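Local coordinates for PrhC (PDB 5X9J), which acts as an isomerase in the biosynthesis of paraherquonin, a fungal meroterpenoid with a highly congested hexacyclic skeleton, at residues A32-F37 with I109-A114; A48-R53 with L71-T76. All blocks are in the same frame, centred on the assembly; numbering follows the deposited sequence.

Contact 1. Residues A32-F37 with I109-A114; sequences ALAHKF and IAFRAA
This is a buried, wholly apolar helix-on-sheet contact: A34 and F37, on the inward side of helix 26-43, rest against I109 and F111 of strand 108-119. The two short segments run at 48° to each other, with their axes 9.6 Å apart at closest approach. A34 comes nearest to the strand. Its methyl CB points at the sheet and lies 3.6 Å from CE2 of F111, meeting CD2 of that ring as well, while the tip of I109, atom CD1, reaches the same methyl at 4.0 Å. The small A34 lets the helix backbone come close to the ring, with CE2 of F111 4.2 Å from CA of A34. A helix laid across a curled mixed beta sheet is consistent with the NTF2-like alpha+beta fold ascribed to trt14-type isomerases. F111 holds its ring between backbone N and carbonyl carbon (chi1 57°), which sends it up off the strand to the helix. Its far corner CZ then comes 4.0 Å from CD1 of F37, and that atom lies at the edge of the F111 ring, in its plane; the two phenylalanine side chains are inclined to each other. Within the same subunit, C38 of the helix, I94 of strand 90-94, and V130 and L132 of the neighbouring strand 124-134 also touch F111. The strand works on both its faces: while I109 and F111 turn to the helix, A110 turns away from it and packs on A110 of the second subunit, so the sheet lies between its own helix and the dimer partner.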
ATOM      1  N   ALA B  32      -2.048  19.316   5.413  1.00 30.64           N
ATOM      2  CA  ALA B  32      -3.035  20.072   4.642  1.00 30.09           C
ATOM      3  C   ALA B  32      -2.967  19.715   3.164  1.00 30.43           C
ATOM      4  O   ALA B  32      -3.999  19.628   2.486  1.00 29.74           O
ATOM      5  CB  ALA B  32      -2.817  21.577   4.833  1.00 29.69           C
ATOM      6  N   LEU B  33      -1.754  19.519   2.640  1.00 28.31           N
ATOM      7  CA  LEU B  33      -1.618  19.146   1.236  1.00 30.14           C
ATOM      8  C   LEU B  33      -2.280  17.797   0.957  1.00 26.19           C
ATOM      9  O   LEU B  33      -2.947  17.627  -0.065  1.00 27.88           O
ATOM     10  CB  LEU B  33      -0.138  19.121   0.845  1.00 29.98           C
ATOM     11  CG  LEU B  33       0.125  18.810  -0.632  1.00 31.32           C
ATOM     12  CD1 LEU B  33      -0.422  19.916  -1.508  1.00 33.56           C
ATOM     13  CD2 LEU B  33       1.616  18.605  -0.889  1.00 32.49           C
ATOM     14  N   ALA B  34      -2.132  16.839   1.875  1.00 26.72           N
ATOM     15  CA  ALA B  34      -2.737  15.522   1.689  1.00 26.69           C
ATOM     16  C   ALA B  34      -4.262  15.610   1.677  1.00 26.10           C
ATOM     17  O   ALA B  34      -4.930  15.015   0.817  1.00 24.06           O
ATOM     18  CB  ALA B  34      -2.251  14.572   2.791  1.00 22.22           C
ATOM     19  N   HIS B  35      -4.835  16.343   2.634  1.00 28.85           N
ATOM     20  CA  HIS B  35      -6.290  16.526   2.636  1.00 27.90           C
ATOM     21  C   HIS B  35      -6.758  17.246   1.380  1.00 27.13           C
ATOM     22  O   HIS B  35      -7.787  16.888   0.793  1.00 28.11           O
ATOM     23  CB  HIS B  35      -6.718  17.295   3.881  1.00 28.65           C
ATOM     24  CG  HIS B  35      -6.653  16.486   5.136  1.00 29.30           C
ATOM     25  ND1 HIS B  35      -7.492  15.416   5.374  1.00 29.51           N
ATOM     26  CD2 HIS B  35      -5.858  16.594   6.227  1.00 27.26           C
ATOM     27  CE1 HIS B  35      -7.216  14.902   6.561  1.00 29.87           C
ATOM     28  NE2 HIS B  35      -6.225  15.595   7.095  1.00 28.06           N
ATOM     29  N   LYS B  36      -6.001  18.255   0.942  1.00 28.46           N
ATOM     30  CA  LYS B  36      -6.362  18.996  -0.261  1.00 26.81           C
ATOM     31  C   LYS B  36      -6.326  18.098  -1.489  1.00 28.45           C
ATOM     32  O   LYS B  36      -7.240  18.125  -2.325  1.00 26.86           O
ATOM     33  CB  LYS B  36      -5.417  20.187  -0.433  1.00 29.82           C
ATOM     34  CG  LYS B  36      -5.673  21.009  -1.691  1.00 30.62           C
ATOM     35  CD  LYS B  36      -4.806  22.263  -1.684  1.00 33.29           C
ATOM     36  CE  LYS B  36      -5.164  23.198  -2.842  1.00 37.19           C
ATOM     37  NZ  LYS B  36      -4.189  24.322  -2.916  1.00 39.84           N
ATOM     38  N   PHE B  37      -5.250  17.314  -1.623  1.00 27.58           N
ATOM     39  CA  PHE B  37      -5.169  16.293  -2.665  1.00 25.83           C
ATOM     40  C   PHE B  37      -6.437  15.445  -2.718  1.00 26.38           C
ATOM     41  O   PHE B  37      -7.043  15.273  -3.781  1.00 27.57           O
ATOM     42  CB  PHE B  37      -3.931  15.421  -2.403  1.00 25.88           C
ATOM     43  CG  PHE B  37      -3.793  14.251  -3.335  1.00 30.58           C
ATOM     44  CD1 PHE B  37      -4.267  12.993  -2.970  1.00 28.74           C
ATOM     45  CD2 PHE B  37      -3.166  14.400  -4.561  1.00 30.87           C
ATOM     46  CE1 PHE B  37      -4.132  11.903  -3.824  1.00 30.89           C
ATOM     47  CE2 PHE B  37      -3.020  13.308  -5.426  1.00 34.17           C
ATOM     48  CZ  PHE B  37      -3.514  12.062  -5.054  1.00 30.25           C
ATOM     49  N   ILE B 109       4.768  12.689   2.485  1.00 26.28           N
ATOM     50  CA  ILE B 109       3.742  12.259   3.420  1.00 26.84           C
ATOM     51  C   ILE B 109       3.102  10.990   2.884  1.00 24.03           C
ATOM     52  O   ILE B 109       2.816  10.870   1.690  1.00 25.41           O
ATOM     53  CB  ILE B 109       2.711  13.387   3.667  1.00 27.17           C
ATOM     54  CG1 ILE B 109       1.661  12.952   4.698  1.00 26.13           C
ATOM     55  CG2 ILE B 109       2.066  13.857   2.348  1.00 22.85           C
ATOM     56  CD1 ILE B 109       0.836  14.151   5.277  1.00 27.05           C
ATOM     57  N   ALA B 110       2.896  10.028   3.774  1.00 23.09           N
ATOM     58  CA  ALA B 110       2.208   8.795   3.432  1.00 23.68           C
ATOM     59  C   ALA B 110       0.933   8.736   4.256  1.00 26.51           C
ATOM     60  O   ALA B 110       0.967   8.984   5.462  1.00 24.86           O
ATOM     61  CB  ALA B 110       3.078   7.566   3.706  1.00 24.66           C
ATOM     62  N   PHE B 111      -0.188   8.420   3.610  1.00 23.44           N
ATOM     63  CA  PHE B 111      -1.441   8.363   4.343  1.00 24.50           C
ATOM     64  C   PHE B 111      -2.331   7.277   3.767  1.00 23.40           C
ATOM     65  O   PHE B 111      -2.237   6.929   2.591  1.00 22.79           O
ATOM     66  CB  PHE B 111      -2.172   9.713   4.324  1.00 22.10           C
ATOM     67  CG  PHE B 111      -2.455  10.243   2.940  1.00 23.95           C
ATOM     68  CD1 PHE B 111      -3.665   9.980   2.313  1.00 23.13           C
ATOM     69  CD2 PHE B 111      -1.519  11.029   2.282  1.00 23.54           C
ATOM     70  CE1 PHE B 111      -3.937  10.497   1.051  1.00 24.31           C
ATOM     71  CE2 PHE B 111      -1.770  11.529   1.027  1.00 23.22           C
ATOM     72  CZ  PHE B 111      -2.996  11.276   0.410  1.00 25.81           C
ATOM     73  N   ARG B 112      -3.193   6.746   4.618  1.00 26.49           N
ATOM     74  CA  ARG B 112      -4.211   5.800   4.202  1.00 26.03           C
ATOM     75  C   ARG B 112      -5.439   6.551   3.713  1.00 26.75           C
ATOM     76  O   ARG B 112      -5.811   7.586   4.274  1.00 25.53           O
ATOM     77  CB  ARG B 112      -4.587   4.883   5.362  1.00 24.19           C
ATOM     78  CG  ARG B 112      -3.466   3.975   5.837  1.00 27.32           C
ATOM     79  CD  ARG B 112      -3.977   3.109   6.984  1.00 29.72           C
ATOM     80  NE  ARG B 112      -4.878   2.063   6.503  1.00 29.19           N
ATOM     81  CZ  ARG B 112      -5.515   1.208   7.296  1.00 31.46           C
ATOM     82  NH1 ARG B 112      -5.370   1.288   8.616  1.00 28.63           N
ATOM     83  NH2 ARG B 112      -6.294   0.274   6.767  1.00 30.94           N
ATOM     84  N   ALA B 113      -6.058   6.035   2.654  1.00 25.34           N
ATOM     85  CA  ALA B 113      -7.231   6.666   2.080  1.00 26.65           C
ATOM     86  C   ALA B 113      -8.223   5.586   1.674  1.00 29.52           C
ATOM     87  O   ALA B 113      -7.872   4.411   1.517  1.00 29.63           O
ATOM     88  CB  ALA B 113      -6.867   7.541   0.873  1.00 24.52           C
ATOM     89  N   ALA B 114      -9.476   5.992   1.536  1.00 26.86           N
ATOM     90  CA  ALA B 114     -10.519   5.132   1.007  1.00 26.65           C
ATOM     91  C   ALA B 114     -11.195   5.862  -0.142  1.00 30.93           C
ATOM     92  O   ALA B 114     -11.147   7.089  -0.235  1.00 31.05           O
ATOM     93  CB  ALA B 114     -11.548   4.750   2.085  1.00 27.66           C
TER

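Contact 2. Residues A48-R53 with L71-T76; sequences AVLALR and LNNQET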
ATOM      1  N   ALA B  48      -8.487  21.620 -11.240  1.00 40.32           N
ATOM      2  CA  ALA B  48      -7.886  21.709  -9.913  1.00 38.57           C
ATOM      3  C   ALA B  48      -6.900  20.566  -9.668  1.00 36.60           C
ATOM      4  O   ALA B  48      -5.868  20.764  -9.011  1.00 34.41           O
ATOM      5  CB  ALA B  48      -8.979  21.721  -8.843  1.00 37.14           C
ATOM      6  N   VAL B  49      -7.200  19.365 -10.176  1.00 36.83           N
ATOM      7  CA  VAL B  49      -6.264  18.242 -10.060  1.00 39.77           C
ATOM      8  C   VAL B  49      -4.912  18.635 -10.635  1.00 38.54           C
ATOM      9  O   VAL B  49      -3.882  18.579  -9.957  1.00 36.47           O
ATOM     10  CB  VAL B  49      -6.815  16.988 -10.763  1.00 42.29           C
ATOM     11  CG1 VAL B  49      -5.712  15.941 -10.931  1.00 44.33           C
ATOM     12  CG2 VAL B  49      -7.977  16.397  -9.994  1.00 40.31           C
ATOM     13  N   LEU B  50      -4.911  19.074 -11.892  1.00 38.47           N
ATOM     14  CA  LEU B  50      -3.662  19.401 -12.563  1.00 40.63           C
ATOM     15  C   LEU B  50      -2.989  20.621 -11.953  1.00 41.46           C
ATOM     16  O   LEU B  50      -1.753  20.688 -11.910  1.00 40.77           O
ATOM     17  CB  LEU B  50      -3.931  19.604 -14.049  1.00 44.89           C
ATOM     18  CG  LEU B  50      -4.372  18.264 -14.637  1.00 49.47           C
ATOM     19  CD1 LEU B  50      -5.036  18.435 -15.981  1.00 47.77           C
ATOM     20  CD2 LEU B  50      -3.177  17.332 -14.748  1.00 52.78           C
ATOM     21  N   ALA B  51      -3.773  21.579 -11.456  1.00 35.06           N
ATOM     22  CA  ALA B  51      -3.186  22.762 -10.846  1.00 37.13           C
ATOM     23  C   ALA B  51      -2.462  22.447  -9.543  1.00 35.80           C
ATOM     24  O   ALA B  51      -1.625  23.241  -9.102  1.00 37.93           O
ATOM     25  CB  ALA B  51      -4.270  23.812 -10.598  1.00 40.80           C
ATOM     26  N   LEU B  52      -2.771  21.320  -8.905  1.00 35.66           N
ATOM     27  CA  LEU B  52      -2.059  20.936  -7.694  1.00 33.94           C
ATOM     28  C   LEU B  52      -0.709  20.274  -7.983  1.00 32.96           C
ATOM     29  O   LEU B  52       0.111  20.132  -7.070  1.00 32.14           O
ATOM     30  CB  LEU B  52      -2.942  20.005  -6.857  1.00 32.65           C
ATOM     31  CG  LEU B  52      -2.478  19.720  -5.428  1.00 33.14           C
ATOM     32  CD1 LEU B  52      -2.447  21.011  -4.613  1.00 38.92           C
ATOM     33  CD2 LEU B  52      -3.370  18.667  -4.778  1.00 34.84           C
ATOM     34  N   ARG B  53      -0.453  19.880  -9.222  1.00 33.38           N
ATOM     35  CA  ARG B  53       0.748  19.139  -9.574  1.00 37.08           C
ATOM     36  C   ARG B  53       1.762  20.033 -10.270  1.00 36.59           C
ATOM     37  O   ARG B  53       1.399  20.944 -11.016  1.00 38.75           O
ATOM     38  CB  ARG B  53       0.402  17.969 -10.491  1.00 30.93           C
ATOM     39  CG  ARG B  53      -0.608  17.051  -9.885  1.00 37.21           C
ATOM     40  CD  ARG B  53      -1.017  15.986 -10.856  1.00 39.03           C
ATOM     41  NE  ARG B  53      -2.090  15.192 -10.279  1.00 44.50           N
ATOM     42  CZ  ARG B  53      -2.259  13.896 -10.500  1.00 47.54           C
ATOM     43  NH1 ARG B  53      -1.391  13.235 -11.281  1.00 39.64           N
ATOM     44  NH2 ARG B  53      -3.281  13.267  -9.921  1.00 43.31           N
ATOM     45  N   LEU B  71       2.619   7.597 -14.913  1.00 34.44           N
ATOM     46  CA  LEU B  71       1.808   8.427 -15.792  1.00 36.18           C
ATOM     47  C   LEU B  71       2.118   9.897 -15.553  1.00 33.62           C
ATOM     48  O   LEU B  71       2.223  10.337 -14.409  1.00 27.86           O
ATOM     49  CB  LEU B  71       0.316   8.181 -15.573  1.00 36.87           C
ATOM     50  CG  LEU B  71      -0.237   6.771 -15.809  1.00 39.98           C
ATOM     51  CD1 LEU B  71      -1.754   6.826 -15.753  1.00 38.36           C
ATOM     52  CD2 LEU B  71       0.235   6.219 -17.139  1.00 40.78           C
ATOM     53  N   ASN B  72       2.251  10.660 -16.636  1.00 37.47           N
ATOM     54  CA  ASN B  72       2.445  12.095 -16.509  1.00 35.57           C
ATOM     55  C   ASN B  72       1.089  12.791 -16.392  1.00 37.36           C
ATOM     56  O   ASN B  72       0.031  12.150 -16.372  1.00 34.29           O
ATOM     57  CB  ASN B  72       3.286  12.634 -17.677  1.00 35.83           C
ATOM     58  CG  ASN B  72       2.639  12.415 -19.037  1.00 39.03           C
ATOM     59  OD1 ASN B  72       1.424  12.457 -19.180  1.00 38.10           O
ATOM     60  ND2 ASN B  72       3.470  12.174 -20.051  1.00 38.58           N
ATOM     61  N   ASN B  73       1.116  14.126 -16.331  1.00 36.15           N
ATOM     62  CA  ASN B  73      -0.114  14.876 -16.087  1.00 36.85           C
ATOM     63  C   ASN B  73      -1.134  14.673 -17.200  1.00 39.02           C
ATOM     64  O   ASN B  73      -2.334  14.537 -16.931  1.00 40.09           O
ATOM     65  CB  ASN B  73       0.204  16.357 -15.906  1.00 34.25           C
ATOM     66  CG  ASN B  73       0.905  16.631 -14.593  1.00 36.30           C
ATOM     67  OD1 ASN B  73       0.852  15.813 -13.673  1.00 35.13           O
ATOM     68  ND2 ASN B  73       1.556  17.781 -14.491  1.00 38.33           N
ATOM     69  N   GLN B  74      -0.683  14.644 -18.452  1.00 38.60           N
ATOM     70  CA  GLN B  74      -1.618  14.437 -19.555  1.00 43.84           C
ATOM     71  C   GLN B  74      -2.213  13.032 -19.518  1.00 40.76           C
ATOM     72  O   GLN B  74      -3.413  12.852 -19.749  1.00 42.59           O
ATOM     73  CB  GLN B  74      -0.921  14.696 -20.892  1.00 45.32           C
ATOM     74  CG  GLN B  74      -1.766  14.345 -22.121  1.00 52.93           C
ATOM     75  CD  GLN B  74      -3.038  15.182 -22.223  1.00 63.94           C
ATOM     76  OE1 GLN B  74      -3.068  16.348 -21.805  1.00 66.95           O
ATOM     77  NE2 GLN B  74      -4.101  14.586 -22.773  1.00 62.09           N
ATOM     78  N   GLU B  75      -1.394  12.027 -19.217  1.00 38.38           N
ATOM     79  CA  GLU B  75      -1.914  10.666 -19.130  1.00 39.72           C
ATOM     80  C   GLU B  75      -2.874  10.515 -17.955  1.00 39.42           C
ATOM     81  O   GLU B  75      -3.896   9.829 -18.066  1.00 36.90           O
ATOM     82  CB  GLU B  75      -0.758   9.678 -19.026  1.00 38.11           C
ATOM     83  CG  GLU B  75       0.128   9.681 -20.267  1.00 41.35           C
ATOM     84  CD  GLU B  75       1.415   8.913 -20.062  1.00 44.64           C
ATOM     85  OE1 GLU B  75       1.694   8.014 -20.884  1.00 47.81           O
ATOM     86  OE2 GLU B  75       2.142   9.205 -19.076  1.00 40.35           O
ATOM     87  N   THR B  76      -2.569  11.165 -16.831  1.00 36.71           N
ATOM     88  CA  THR B  76      -3.482  11.167 -15.692  1.00 41.21           C
ATOM     89  C   THR B  76      -4.849  11.737 -16.069  1.00 40.25           C
ATOM     90  O   THR B  76      -5.889  11.188 -15.682  1.00 38.02           O
ATOM     91  CB  THR B  76      -2.871  11.964 -14.536  1.00 36.03           C
ATOM     92  OG1 THR B  76      -1.769  11.229 -13.995  1.00 41.69           O
ATOM     93  CG2 THR B  76      -3.904  12.204 -13.442  1.00 42.50           C
TER
HETATM   94  O   HOH W   1       0.883  12.999 -12.767  1.00 44.22           O
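N73 faces both L50 and R53 from the first turn of helix 73-86, a turn closed by a capping box made by N72 and E75. The side chains of L50 and N73 run past each other in opposite senses, and the branch that touches is CD2 of the leucine, 3.7 Å from CB of N73. R53 also runs past N73 in the opposite sense. Its chain is extended from CG to NE, and its CD comes 3.4 Å from OD1 of the asparagine. The guanidinium and amide planes are turned 73° apart, with OD1 near the guanidinium plane, at its edge. The other end of that amide is tied to the chain following R53, since ND2 donates to the carbonyl of T54; this helps fix which way OD1 faces. T76, one turn further along, approaches the guanidinium from the opposite direction, its methyl CG2 lying well off the plane, 3.5 Å from NH1 and near CZ and NH2. Its OG1 lies by the N72 carbonyl oxygen. A water sits in the guanidinium plane, at its edge. It takes a weak bond from R53 NH1 at 2.7 Å and lies 3.0 Å from N73 OD1, to which it can donate, so it bridges arginine and amide; its link to T76 OG1 is long and weak. T59 of strand 57-61 gives NH1 a further weak partner. Behind this face the capping box holds the start of the helix: E75 N donates to N72 OD1 at 2.9 Å, and E75, salt-bridged to R69 through OE1, uses the anti lone pair of OE2 to accept N72 N at 2.8 Å, with an N-H...O angle of 171°.

From the N terminus, helix 26-43 supplies the first half of contact 1, and helix 46-51 with the residue pair after it supplies the first half of contact 2. The chain then runs through strands 53-54 and 57-61 before the start of helix 73-86 closes contact 2. Contact 1 closes later, once strand 108-119 is reached, so its loop encloses the whole of contact 2. One ties the N-terminal helix to the sheet; the other ties helix 46-51 and the start of strand 53-54 to the first turn of helix 73-86. They lie about 16 Å apart, centre to centre, yet L52 joins them: its CD2 lies 3.7 Å from CA of F37, and its CD1 packs on L33.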